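PDB 6HXI: succinyl-CoA ligase (ADP-forming) subunit alpha from Methanosaeta concilii, which binds coenzyme A and joins an alpha/beta region of the CoA-ligase family to a largely helical, citrate synthase-like C-terminal region within a multi-subunit assembly. Local coordinates for residues B[6-11]-B[213-218]; B[165-170]-B[331-336]; B[209-214]-B[236-241]; B[241-246]-B[292-297]. One frame throughout, in Å; residues are numbered along the deposited sequence.

Contact 1: B[6-11]-B[213-218]; sequences YVLFDI and LDHILR
Helix 212-221 of the CoA-ligase-type alpha/beta region holds down the irregular N-terminal loop, residues 6-11, largely through one arginine. Along the helix, His215 is the first residue to take part. The edge of its imidazole lies near Leu8, with 4.4 Å between His215 ND1 and Leu8 CD2. Its NE2 is hydrogen-bonded to Ser210 OG, which leaves ND1 to act as an acceptor. One turn later, Arg218 reaches across from the helix. Its CG is anti to the carbonyl carbon and the chain bends at chi3 (-54°), which brings the guanidinium edge to edge with the imidazole. Arg218 NH2 donates to His215 ND1 at 3.2 Å, almost in the planes of both groups, so the histidine helps to fix the rotation of the guanidinium. Leu8 crosses Arg218 at about a right angle and lays CD1 over one guanidinium face, 3.6 Å from Arg218 NE. A salt bridge from Arg218 NH1 to Glu198 on strand 196-201 ties the charge to the sheet as well. The same nitrogen grips the loop backbone: Arg218 NH1 donates to Tyr6 O over 2.8 Å, exactly in the guanidinium plane and nearly along the C=O axis.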
loop_
_atom_site.group_PDB
_atom_site.type_symbol
_atom_site.label_atom_id
_atom_site.label_comp_id
_atom_site.label_asym_id
_atom_site.label_seq_id
_atom_site.Cartn_x
_atom_site.Cartn_y
_atom_site.Cartn_z
ATOM N N TYR B 6 -16.492 48.738 39.358
ATOM C CA TYR B 6 -17.254 49.285 38.244
ATOM C C TYR B 6 -16.728 48.846 36.859
ATOM O O TYR B 6 -17.480 48.880 35.891
ATOM C CB TYR B 6 -17.359 50.814 38.341
ATOM C CG TYR B 6 -16.034 51.548 38.389
ATOM C CD1 TYR B 6 -15.323 51.820 37.226
ATOM C CD2 TYR B 6 -15.541 52.056 39.588
ATOM C CE1 TYR B 6 -14.129 52.537 37.256
ATOM C CE2 TYR B 6 -14.348 52.782 39.631
ATOM C CZ TYR B 6 -13.639 53.006 38.463
ATOM O OH TYR B 6 -12.457 53.695 38.489
ATOM N N VAL B 7 -15.450 48.456 36.761
ATOM C CA VAL B 7 -14.848 48.000 35.501
ATOM C C VAL B 7 -15.279 46.548 35.201
ATOM O O VAL B 7 -15.020 45.639 36.003
ATOM C CB VAL B 7 -13.300 48.147 35.466
ATOM C CG1 VAL B 7 -12.730 47.647 34.147
ATOM C CG2 VAL B 7 -12.868 49.584 35.711
ATOM N N LEU B 8 -15.913 46.325 34.042
ATOM C CA LEU B 8 -16.275 44.956 33.679
ATOM C C LEU B 8 -15.089 44.375 32.930
ATOM O O LEU B 8 -14.514 43.379 33.378
ATOM C CB LEU B 8 -17.549 44.927 32.837
ATOM C CG LEU B 8 -18.551 43.796 33.099
ATOM C CD1 LEU B 8 -19.176 43.899 34.489
ATOM C CD2 LEU B 8 -19.663 43.851 32.078
ATOM N N PHE B 9 -14.661 45.060 31.842
ATOM C CA PHE B 9 -13.524 44.662 31.008
ATOM C C PHE B 9 -12.602 45.789 30.749
ATOM O O PHE B 9 -13.042 46.916 30.538
ATOM C CB PHE B 9 -13.954 44.168 29.629
ATOM C CG PHE B 9 -15.252 43.433 29.576
ATOM C CD1 PHE B 9 -15.375 42.173 30.144
ATOM C CD2 PHE B 9 -16.345 43.976 28.919
ATOM C CE1 PHE B 9 -16.585 41.483 30.093
ATOM C CE2 PHE B 9 -17.559 43.287 28.867
ATOM C CZ PHE B 9 -17.673 42.050 29.468
ATOM N N ASP B 10 -11.327 45.464 30.634
ATOM C CA ASP B 10 -10.298 46.419 30.270
ATOM C C ASP B 10 -9.375 45.795 29.225
ATOM O O ASP B 10 -9.640 44.694 28.715
ATOM C CB ASP B 10 -9.538 46.950 31.509
ATOM C CG ASP B 10 -8.940 45.904 32.440
ATOM O OD1 ASP B 10 -8.295 44.943 31.935
ATOM O OD2 ASP B 10 -9.034 46.092 33.681
ATOM N N ILE B 11 -8.293 46.505 28.913
ATOM C CA ILE B 11 -7.302 46.112 27.938
ATOM C C ILE B 11 -6.471 44.914 28.440
ATOM O O ILE B 11 -5.749 44.322 27.651
ATOM C CB ILE B 11 -6.477 47.367 27.530
ATOM C CG1 ILE B 11 -5.840 47.179 26.138
ATOM C CG2 ILE B 11 -5.463 47.781 28.600
ATOM C CD1 ILE B 11 -5.858 48.409 25.208
ATOM N N LEU B 213 -30.029 48.353 35.288
ATOM C CA LEU B 213 -29.547 49.182 36.405
ATOM C C LEU B 213 -28.189 48.752 36.935
ATOM O O LEU B 213 -27.395 49.624 37.265
ATOM C CB LEU B 213 -30.569 49.309 37.556
ATOM C CG LEU B 213 -30.181 50.271 38.709
ATOM C CD1 LEU B 213 -30.030 51.727 38.221
ATOM C CD2 LEU B 213 -31.145 50.157 39.874
ATOM N N ASP B 214 -27.899 47.430 36.979
ATOM C CA ASP B 214 -26.607 46.902 37.441
ATOM C C ASP B 214 -25.474 47.607 36.685
ATOM O O ASP B 214 -24.583 48.197 37.320
ATOM C CB ASP B 214 -26.528 45.370 37.234
ATOM C CG ASP B 214 -27.649 44.552 37.862
ATOM O OD1 ASP B 214 -28.584 45.159 38.440
ATOM O OD2 ASP B 214 -27.599 43.301 37.766
ATOM N N HIS B 215 -25.577 47.610 35.322
ATOM C CA HIS B 215 -24.632 48.241 34.410
ATOM C C HIS B 215 -24.682 49.748 34.501
ATOM O O HIS B 215 -23.615 50.340 34.538
ATOM C CB HIS B 215 -24.798 47.729 32.977
ATOM C CG HIS B 215 -24.786 46.225 32.909
ATOM N ND1 HIS B 215 -23.611 45.507 33.036
ATOM C CD2 HIS B 215 -25.816 45.357 32.815
ATOM C CE1 HIS B 215 -23.954 44.230 32.995
ATOM N NE2 HIS B 215 -25.268 44.086 32.853
ATOM N N ILE B 216 -25.892 50.370 34.619
ATOM C CA ILE B 216 -26.036 51.830 34.747
ATOM C C ILE B 216 -25.315 52.339 36.007
ATOM O O ILE B 216 -24.655 53.391 35.958
ATOM C CB ILE B 216 -27.515 52.323 34.641
ATOM C CG1 ILE B 216 -28.046 52.124 33.207
ATOM C CG2 ILE B 216 -27.646 53.807 35.063
ATOM C CD1 ILE B 216 -29.542 52.393 32.972
ATOM N N LEU B 217 -25.405 51.564 37.114
ATOM C CA LEU B 217 -24.749 51.894 38.387
ATOM C C LEU B 217 -23.237 51.830 38.285
ATOM O O LEU B 217 -22.568 52.625 38.930
ATOM C CB LEU B 217 -25.261 51.044 39.562
ATOM C CG LEU B 217 -26.681 51.318 40.031
ATOM C CD1 LEU B 217 -27.053 50.395 41.173
ATOM C CD2 LEU B 217 -26.866 52.770 40.440
ATOM N N ARG B 218 -22.701 50.915 37.456
ATOM C CA ARG B 218 -21.266 50.822 37.204
ATOM C C ARG B 218 -20.805 52.057 36.413
ATOM O O ARG B 218 -19.725 52.570 36.685
ATOM C CB ARG B 218 -20.912 49.574 36.398
ATOM C CG ARG B 218 -20.943 48.255 37.148
ATOM C CD ARG B 218 -20.318 47.133 36.329
ATOM N NE ARG B 218 -20.916 46.983 34.996
ATOM C CZ ARG B 218 -20.389 47.456 33.871
ATOM N NH1 ARG B 218 -19.257 48.145 33.899
ATOM N NH2 ARG B 218 -21.008 47.276 32.715
#

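Contact 2: B[165-170]-B[331-336]; sequences KLYRPG and PEVPRI
A Schellman motif with Lys165 as its C-prime residue closes helix 158-163, and a type I beta turn beginning there and running to Arg168 turns two side chains toward the proline-rich segment 331-336. Both leave the turn with CG in the crowded position between the backbone N and the carbonyl carbon, at chi1 49° for Tyr167 and 45° for Arg168. The Tyr167 ring is thereby presented face-on to Pro334. That proline sets its CD squarely above the ring in a CH-pi contact, 3.6 Å from the centroid and 1° off the normal, while its CG sits over the CB end of the ring, 3.8 Å from Tyr167 CG. Beneath the opposite face runs the turn's own backbone, with Lys165 C displaced toward the rim, so the ring is held between its own turn and the proline. Pro331 takes the edge instead: its CG lies near the ring plane, 4.2 Å from Tyr167 CE1. At the tip, Val333 places CG2 at 3.8 Å from Tyr167 OH. Pro334 also rests on Val34 of helix 22-34, and the contact ties the loop between helix 158-163 and strand 172-176 to the linker after helix 308-322. The Arg168 guanidinium lies over Lys165 O, and its NE forms a salt bridge with Glu330, as does Lys165 NZ, so the charge is answered just ahead of the prolines. The aliphatic part of the chain, bent at chi2, crosses Pro331 at about a right angle, and Arg168 CD comes to 3.7 Å from Pro331 CD.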
loop_
_atom_site.group_PDB
_atom_site.type_symbol
_atom_site.label_atom_id
_atom_site.label_comp_id
_atom_site.label_asym_id
_atom_site.label_seq_id
_atom_site.Cartn_x
_atom_site.Cartn_y
_atom_site.Cartn_z
ATOM N N LYS B 165 -15.865 53.808 14.942
ATOM C CA LYS B 165 -14.741 54.260 15.770
ATOM C C LYS B 165 -14.700 53.579 17.161
ATOM O O LYS B 165 -14.464 54.225 18.186
ATOM C CB LYS B 165 -14.716 55.809 15.881
ATOM C CG LYS B 165 -14.563 56.554 14.554
ATOM C CD LYS B 165 -14.394 58.068 14.758
ATOM C CE LYS B 165 -15.711 58.811 14.782
ATOM N NZ LYS B 165 -15.536 60.257 15.102
ATOM N N LEU B 166 -14.930 52.275 17.175
ATOM C CA LEU B 166 -14.962 51.451 18.378
ATOM C C LEU B 166 -13.591 50.968 18.864
ATOM O O LEU B 166 -13.513 50.343 19.915
ATOM C CB LEU B 166 -15.932 50.262 18.183
ATOM C CG LEU B 166 -17.421 50.651 18.005
ATOM C CD1 LEU B 166 -18.228 49.483 17.510
ATOM C CD2 LEU B 166 -18.019 51.238 19.306
ATOM N N TYR B 167 -12.519 51.277 18.124
ATOM C CA TYR B 167 -11.131 50.938 18.471
ATOM C C TYR B 167 -10.541 51.931 19.515
ATOM O O TYR B 167 -9.441 51.687 20.025
ATOM C CB TYR B 167 -10.243 50.857 17.200
ATOM C CG TYR B 167 -10.407 52.052 16.285
ATOM C CD1 TYR B 167 -9.683 53.223 16.498
ATOM C CD2 TYR B 167 -11.324 52.033 15.241
ATOM C CE1 TYR B 167 -9.870 54.344 15.690
ATOM C CE2 TYR B 167 -11.513 53.143 14.426
ATOM C CZ TYR B 167 -10.791 54.299 14.658
ATOM O OH TYR B 167 -10.950 55.383 13.835
ATOM N N ARG B 168 -11.287 53.025 19.836
ATOM C CA ARG B 168 -10.969 54.061 20.829
ATOM C C ARG B 168 -12.189 54.382 21.718
ATOM O O ARG B 168 -13.298 54.561 21.184
ATOM C CB ARG B 168 -10.503 55.381 20.150
ATOM C CG ARG B 168 -11.370 55.796 18.953
ATOM C CD ARG B 168 -11.573 57.258 18.964
ATOM N NE ARG B 168 -12.840 57.681 18.380
ATOM C CZ ARG B 168 -13.996 57.691 19.034
ATOM N NH1 ARG B 168 -14.073 57.209 20.267
ATOM N NH2 ARG B 168 -15.096 58.121 18.435
ATOM N N PRO B 169 -12.007 54.553 23.053
ATOM C CA PRO B 169 -13.164 54.904 23.905
ATOM C C PRO B 169 -13.651 56.347 23.789
ATOM O O PRO B 169 -12.886 57.260 23.474
ATOM C CB PRO B 169 -12.658 54.626 25.329
ATOM C CG PRO B 169 -11.187 54.833 25.254
ATOM C CD PRO B 169 -10.777 54.384 23.858
ATOM N N GLY B 170 -14.936 56.524 24.080
ATOM C CA GLY B 170 -15.606 57.814 24.181
ATOM C C GLY B 170 -16.035 58.026 25.621
ATOM O O GLY B 170 -15.462 57.421 26.529
ATOM N N PRO B 331 -7.326 58.988 16.831
ATOM C CA PRO B 331 -6.112 58.156 16.707
ATOM C C PRO B 331 -5.988 57.515 15.322
ATOM O O PRO B 331 -6.930 57.596 14.523
ATOM C CB PRO B 331 -6.254 57.132 17.841
ATOM C CG PRO B 331 -7.710 57.017 18.065
ATOM C CD PRO B 331 -8.314 58.364 17.739
ATOM N N GLU B 332 -4.816 56.930 15.019
ATOM C CA GLU B 332 -4.555 56.316 13.716
ATOM C C GLU B 332 -5.622 55.275 13.358
ATOM O O GLU B 332 -5.964 54.444 14.204
ATOM C CB GLU B 332 -3.138 55.719 13.656
ATOM C CG GLU B 332 -2.016 56.747 13.756
ATOM C CD GLU B 332 -1.898 57.758 12.625
ATOM O OE1 GLU B 332 -1.700 57.335 11.462
ATOM O OE2 GLU B 332 -1.970 58.976 12.911
ATOM N N VAL B 333 -6.193 55.377 12.136
ATOM C CA VAL B 333 -7.225 54.467 11.643
ATOM C C VAL B 333 -6.579 53.080 11.372
ATOM O O VAL B 333 -5.680 52.971 10.529
ATOM C CB VAL B 333 -8.042 55.032 10.444
ATOM C CG1 VAL B 333 -9.017 53.994 9.889
ATOM C CG2 VAL B 333 -8.802 56.294 10.845
ATOM N N PRO B 334 -6.987 52.029 12.124
ATOM C CA PRO B 334 -6.361 50.706 11.943
ATOM C C PRO B 334 -6.753 49.978 10.643
ATOM O O PRO B 334 -7.733 50.358 9.979
ATOM C CB PRO B 334 -6.768 49.939 13.208
ATOM C CG PRO B 334 -7.531 50.922 14.071
ATOM C CD PRO B 334 -8.018 51.993 13.177
ATOM N N ARG B 335 -5.963 48.940 10.261
ATOM C CA ARG B 335 -6.201 48.217 9.014
ATOM C C ARG B 335 -5.852 46.732 9.076
ATOM O O ARG B 335 -4.748 46.353 9.494
ATOM C CB ARG B 335 -5.445 48.910 7.872
ATOM C CG ARG B 335 -5.986 48.627 6.474
ATOM C CD ARG B 335 -5.698 49.781 5.514
ATOM N NE ARG B 335 -4.275 49.929 5.182
ATOM C CZ ARG B 335 -3.498 50.921 5.611
ATOM N NH1 ARG B 335 -3.990 51.865 6.402
ATOM N NH2 ARG B 335 -2.223 50.976 5.249
ATOM N N ILE B 336 -6.811 45.893 8.657
ATOM C CA ILE B 336 -6.679 44.434 8.574
ATOM C C ILE B 336 -7.011 44.031 7.115
ATOM O O ILE B 336 -8.009 44.514 6.560
ATOM C CB ILE B 336 -7.564 43.663 9.622
ATOM C CG1 ILE B 336 -6.987 43.774 11.051
ATOM C CG2 ILE B 336 -7.769 42.167 9.244
ATOM C CD1 ILE B 336 -7.681 42.867 12.157
#

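Contact 3: B[209-214]-B[236-241]; sequences GSNMLD and GEDEYM
A single carboxylate oxygen carries the polar part of this meeting between the segments leading into helices 212-221 and 239-247 of the CoA-ligase-type alpha/beta region. Asp238, with CG anti to its backbone N (chi1 173°), extends toward the other segment and accepts two bonds on OD2. The shorter comes from Asn211 ND2, 2.8 Å from Asp238 OD2; the acceptor lies in the amide plane but is met from above the carboxylate plane. The two side chains run antiparallel past one another, amide and carboxylate turned 45° apart. The second donor is backbone, Met212 N, 3.2 Å from Asp238 OD2 and aimed at its syn lone pair. Asn211 N bonds weakly to Asp214 OD2, which Arg129 also holds. Asp238 OD1 is buried with no polar partner in the model and rests 3.4 Å from Met212 CB. Met241 packs beside the pair, bending at chi3 so that its SD lies 3.8 Å from Asn211 CG; its apolar contact is CB to Leu213 CD2, at 3.9 Å. Tyr126 of the citrate lyase chain covers Asn211 and Asp238. The two N-H groups, one from the first turn of helix 212-221, probably favour the ionised carboxylate, whereas burial of OD1 would tend to raise its pKa; the balance stays unresolved.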
loop_
_atom_site.group_PDB
_atom_site.type_symbol
_atom_site.label_atom_id
_atom_site.label_comp_id
_atom_site.label_asym_id
_atom_site.label_seq_id
_atom_site.Cartn_x
_atom_site.Cartn_y
_atom_site.Cartn_z
ATOM N N GLY B 209 -29.812 37.785 33.470
ATOM C CA GLY B 209 -28.751 37.469 34.421
ATOM C C GLY B 209 -28.367 38.703 35.209
ATOM O O GLY B 209 -28.041 38.616 36.398
ATOM N N SER B 210 -28.441 39.871 34.540
ATOM C CA SER B 210 -28.178 41.186 35.111
ATOM C C SER B 210 -29.161 42.167 34.483
ATOM O O SER B 210 -29.453 42.081 33.284
ATOM C CB SER B 210 -26.744 41.631 34.835
ATOM O OG SER B 210 -26.429 41.590 33.452
ATOM N N ASN B 211 -29.711 43.057 35.303
ATOM C CA ASN B 211 -30.668 44.064 34.879
ATOM C C ASN B 211 -29.916 45.265 34.336
ATOM O O ASN B 211 -28.708 45.379 34.550
ATOM C CB ASN B 211 -31.580 44.446 36.063
ATOM C CG ASN B 211 -32.553 43.328 36.394
ATOM O OD1 ASN B 211 -32.335 42.537 37.318
ATOM N ND2 ASN B 211 -33.582 43.158 35.557
ATOM N N MET B 212 -30.608 46.144 33.606
ATOM C CA MET B 212 -29.971 47.329 33.045
ATOM C C MET B 212 -29.340 48.196 34.129
ATOM O O MET B 212 -28.230 48.700 33.923
ATOM C CB MET B 212 -30.957 48.161 32.220
ATOM C CG MET B 212 -31.262 47.582 30.855
ATOM S SD MET B 212 -32.517 48.611 30.059
ATOM C CE MET B 212 -32.551 47.940 28.567
ATOM N N LEU B 213 -30.029 48.353 35.288
ATOM C CA LEU B 213 -29.547 49.182 36.405
ATOM C C LEU B 213 -28.189 48.752 36.935
ATOM O O LEU B 213 -27.395 49.624 37.265
ATOM C CB LEU B 213 -30.569 49.309 37.556
ATOM C CG LEU B 213 -30.181 50.271 38.709
ATOM C CD1 LEU B 213 -30.030 51.727 38.221
ATOM C CD2 LEU B 213 -31.145 50.157 39.874
ATOM N N ASP B 214 -27.899 47.430 36.979
ATOM C CA ASP B 214 -26.607 46.902 37.441
ATOM C C ASP B 214 -25.474 47.607 36.685
ATOM O O ASP B 214 -24.583 48.197 37.320
ATOM C CB ASP B 214 -26.528 45.370 37.234
ATOM C CG ASP B 214 -27.649 44.552 37.862
ATOM O OD1 ASP B 214 -28.584 45.159 38.440
ATOM O OD2 ASP B 214 -27.599 43.301 37.766
ATOM N N GLY B 236 -42.342 43.550 31.329
ATOM C CA GLY B 236 -41.508 43.503 32.526
ATOM C C GLY B 236 -41.330 44.862 33.170
ATOM O O GLY B 236 -41.747 45.877 32.604
ATOM N N GLU B 237 -40.679 44.895 34.342
ATOM C CA GLU B 237 -40.523 46.139 35.118
ATOM C C GLU B 237 -39.075 46.582 35.353
ATOM O O GLU B 237 -38.821 47.334 36.305
ATOM C CB GLU B 237 -41.255 46.000 36.465
ATOM C CG GLU B 237 -42.755 46.165 36.383
ATOM C CD GLU B 237 -43.417 46.110 37.746
ATOM O OE1 GLU B 237 -43.339 47.119 38.483
ATOM O OE2 GLU B 237 -43.964 45.040 38.099
ATOM N N ASP B 238 -38.137 46.118 34.506
ATOM C CA ASP B 238 -36.708 46.419 34.608
ATOM C C ASP B 238 -36.416 47.927 34.616
ATOM O O ASP B 238 -35.693 48.399 35.487
ATOM C CB ASP B 238 -35.930 45.690 33.485
ATOM C CG ASP B 238 -34.438 46.026 33.330
ATOM O OD1 ASP B 238 -34.122 47.157 32.912
ATOM O OD2 ASP B 238 -33.600 45.116 33.520
ATOM N N GLU B 239 -36.986 48.675 33.659
ATOM C CA GLU B 239 -36.779 50.124 33.479
ATOM C C GLU B 239 -37.249 50.946 34.693
ATOM O O GLU B 239 -36.728 52.036 34.932
ATOM C CB GLU B 239 -37.409 50.628 32.167
ATOM C CG GLU B 239 -36.805 50.028 30.906
ATOM C CD GLU B 239 -37.336 48.682 30.433
ATOM O OE1 GLU B 239 -37.973 47.949 31.225
ATOM O OE2 GLU B 239 -37.100 48.353 29.250
ATOM N N TYR B 240 -38.172 50.382 35.493
ATOM C CA TYR B 240 -38.662 51.003 36.721
ATOM C C TYR B 240 -37.611 50.967 37.838
ATOM O O TYR B 240 -37.745 51.705 38.808
ATOM C CB TYR B 240 -40.022 50.420 37.153
ATOM C CG TYR B 240 -41.127 50.833 36.210
ATOM C CD1 TYR B 240 -41.683 52.108 36.272
ATOM C CD2 TYR B 240 -41.582 49.968 35.215
ATOM C CE1 TYR B 240 -42.669 52.512 35.372
ATOM C CE2 TYR B 240 -42.580 50.356 34.322
ATOM C CZ TYR B 240 -43.109 51.634 34.396
ATOM O OH TYR B 240 -44.082 52.023 33.516
ATOM N N MET B 241 -36.544 50.151 37.684
ATOM C CA MET B 241 -35.439 50.121 38.648
ATOM C C MET B 241 -34.600 51.375 38.411
ATOM O O MET B 241 -34.134 51.994 39.372
ATOM C CB MET B 241 -34.561 48.865 38.488
ATOM C CG MET B 241 -35.229 47.578 38.935
ATOM S SD MET B 241 -34.409 46.089 38.288
ATOM C CE MET B 241 -32.909 46.079 39.317
#

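Contact 4: B[241-246]-B[292-297]; sequences MIIQAL and DAFRQA
Ile243 meets Phe294 over the ring face: its CG1 lies 3.7 Å from the ring centroid, 12° off the normal, in a CH-pi contact, and the two side chains cross at about a right angle. The ring's edge is occupied too. Ile242 CG2 touches Phe294 CE1 at 3.6 Å, and Leu246 CD2 stands more loosely near Phe294 CD1, 4.2 Å away. Ile243 divides its branches between neighbours: CD1 leans on Ala293 CB at 3.8 Å, while CG2, anti to the backbone N, reaches Ala297 CB, also at 3.8 Å. That alanine methyl is met by Leu246 CD2 as well, so it sits between the isoleucine and the leucine, one turn apart. The side-chain contacts are apolar, and the small alanines on the facing helix probably let Ile243 approach its backbone, where Ile243 CG2 comes to 3.5 Å from Ala293 O. The two helix segments run nearly parallel, their axes 9.3 Å apart at closest and inclined by 15°. Both belong to the CoA-ligase-type alpha/beta region, where Phe294 packs on Leu255, Ala257 and Val259 of strand 255-260, an outermost strand of its mixed sheet. Ile242 packs on Met212 and Ile216 of helix 212-221, leaving helix 239-247 flanked by 212-221 and 287-297.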
loop_
_atom_site.group_PDB
_atom_site.type_symbol
_atom_site.label_atom_id
_atom_site.label_comp_id
_atom_site.label_asym_id
_atom_site.label_seq_id
_atom_site.Cartn_x
_atom_site.Cartn_y
_atom_site.Cartn_z
ATOM N N MET B 241 -36.544 50.151 37.684
ATOM C CA MET B 241 -35.439 50.121 38.648
ATOM C C MET B 241 -34.600 51.375 38.411
ATOM O O MET B 241 -34.134 51.994 39.372
ATOM C CB MET B 241 -34.561 48.865 38.488
ATOM C CG MET B 241 -35.229 47.578 38.935
ATOM S SD MET B 241 -34.409 46.089 38.288
ATOM C CE MET B 241 -32.909 46.079 39.317
ATOM N N ILE B 242 -34.459 51.760 37.121
ATOM C CA ILE B 242 -33.696 52.924 36.656
ATOM C C ILE B 242 -34.388 54.195 37.076
ATOM O O ILE B 242 -33.749 55.049 37.686
ATOM C CB ILE B 242 -33.409 52.877 35.123
ATOM C CG1 ILE B 242 -32.701 51.542 34.717
ATOM C CG2 ILE B 242 -32.598 54.103 34.660
ATOM C CD1 ILE B 242 -33.047 51.068 33.336
ATOM N N ILE B 243 -35.689 54.311 36.774
ATOM C CA ILE B 243 -36.536 55.469 37.108
ATOM C C ILE B 243 -36.534 55.724 38.627
ATOM O O ILE B 243 -36.444 56.882 39.046
ATOM C CB ILE B 243 -37.961 55.266 36.496
ATOM C CG1 ILE B 243 -37.906 55.316 34.943
ATOM C CG2 ILE B 243 -39.011 56.236 37.063
ATOM C CD1 ILE B 243 -38.955 54.432 34.229
ATOM N N GLN B 244 -36.568 54.642 39.441
ATOM C CA GLN B 244 -36.524 54.760 40.904
ATOM C C GLN B 244 -35.149 55.225 41.367
ATOM O O GLN B 244 -35.071 56.039 42.288
ATOM C CB GLN B 244 -36.917 53.451 41.600
ATOM C CG GLN B 244 -37.296 53.667 43.071
ATOM C CD GLN B 244 -38.244 52.624 43.598
ATOM O OE1 GLN B 244 -37.896 51.444 43.756
ATOM N NE2 GLN B 244 -39.461 53.053 43.914
ATOM N N ALA B 245 -34.070 54.739 40.705
ATOM C CA ALA B 245 -32.701 55.141 41.022
ATOM C C ALA B 245 -32.447 56.598 40.616
ATOM O O ALA B 245 -31.742 57.318 41.319
ATOM C CB ALA B 245 -31.716 54.213 40.349
ATOM N N LEU B 246 -33.069 57.025 39.506
ATOM C CA LEU B 246 -33.037 58.373 38.949
ATOM C C LEU B 246 -33.775 59.325 39.921
ATOM O O LEU B 246 -33.313 60.449 40.153
ATOM C CB LEU B 246 -33.761 58.314 37.588
ATOM C CG LEU B 246 -33.264 59.144 36.403
ATOM C CD1 LEU B 246 -31.790 59.009 36.187
ATOM C CD2 LEU B 246 -33.968 58.714 35.142
ATOM N N ASP B 292 -43.037 57.767 29.705
ATOM C CA ASP B 292 -43.621 58.852 30.498
ATOM C C ASP B 292 -42.965 58.932 31.872
ATOM O O ASP B 292 -42.550 60.020 32.269
ATOM C CB ASP B 292 -45.144 58.701 30.614
ATOM C CG ASP B 292 -45.920 59.046 29.354
ATOM O OD1 ASP B 292 -45.284 59.480 28.356
ATOM O OD2 ASP B 292 -47.164 58.903 29.368
ATOM N N ALA B 293 -42.818 57.773 32.570
ATOM C CA ALA B 293 -42.168 57.685 33.883
ATOM C C ALA B 293 -40.685 58.083 33.785
ATOM O O ALA B 293 -40.139 58.636 34.738
ATOM C CB ALA B 293 -42.309 56.284 34.450
ATOM N N PHE B 294 -40.041 57.819 32.620
ATOM C CA PHE B 294 -38.649 58.209 32.364
ATOM C C PHE B 294 -38.552 59.739 32.222
ATOM O O PHE B 294 -37.656 60.336 32.811
ATOM C CB PHE B 294 -38.072 57.497 31.130
ATOM C CG PHE B 294 -37.115 56.357 31.416
ATOM C CD1 PHE B 294 -35.922 56.579 32.102
ATOM C CD2 PHE B 294 -37.369 55.076 30.936
ATOM C CE1 PHE B 294 -35.027 55.525 32.346
ATOM C CE2 PHE B 294 -36.474 54.025 31.182
ATOM C CZ PHE B 294 -35.314 54.254 31.890
ATOM N N ARG B 295 -39.485 60.364 31.471
ATOM C CA ARG B 295 -39.531 61.815 31.270
ATOM C C ARG B 295 -39.664 62.528 32.627
ATOM O O ARG B 295 -38.862 63.413 32.928
ATOM C CB ARG B 295 -40.708 62.192 30.355
ATOM C CG ARG B 295 -40.299 62.724 28.992
ATOM C CD ARG B 295 -41.498 62.940 28.086
ATOM N NE ARG B 295 -41.979 61.688 27.490
ATOM C CZ ARG B 295 -41.687 61.272 26.256
ATOM N NH1 ARG B 295 -40.911 62.005 25.464
ATOM N NH2 ARG B 295 -42.178 60.127 25.804
ATOM N N GLN B 296 -40.633 62.070 33.460
ATOM C CA GLN B 296 -40.962 62.568 34.803
ATOM C C GLN B 296 -39.838 62.391 35.834
ATOM O O GLN B 296 -39.809 63.120 36.826
ATOM C CB GLN B 296 -42.256 61.910 35.315
ATOM C CG GLN B 296 -43.519 62.396 34.606
ATOM C CD GLN B 296 -44.705 61.500 34.859
ATOM O OE1 GLN B 296 -45.171 61.344 35.993
ATOM N NE2 GLN B 296 -45.240 60.913 33.799
ATOM N N ALA B 297 -38.931 61.417 35.615
ATOM C CA ALA B 297 -37.792 61.141 36.504
ATOM C C ALA B 297 -36.563 62.037 36.232
ATOM O O ALA B 297 -35.632 62.055 37.039
ATOM C CB ALA B 297 -37.406 59.673 36.427
#

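Three of the four contacts form one continuous cluster. Contacts 1 and 3 share Leu213 and Asp214 on helix 212-221, have centres about 14 Å apart and are joined by a probable hydrogen bond, His215 NE2 to Ser210 OG at 2.8 Å. Contacts 3 and 4 share Met241 on helix 239-247, with centres about 12 Å apart. Between contacts 1 and 4, Ile216 CD1 packs on Ile242 CG1 at 3.7 Å. Contact 2 stands apart: its nearest atoms are about 7 Å from contact 1 and about 17 Å from contact 3, although contacts 3 and 4 lie within the loop it closes. None belongs to the coenzyme A pocket; the side chains of Met212 and His215 lie about 13 and 14 Å from a bound coenzyme A.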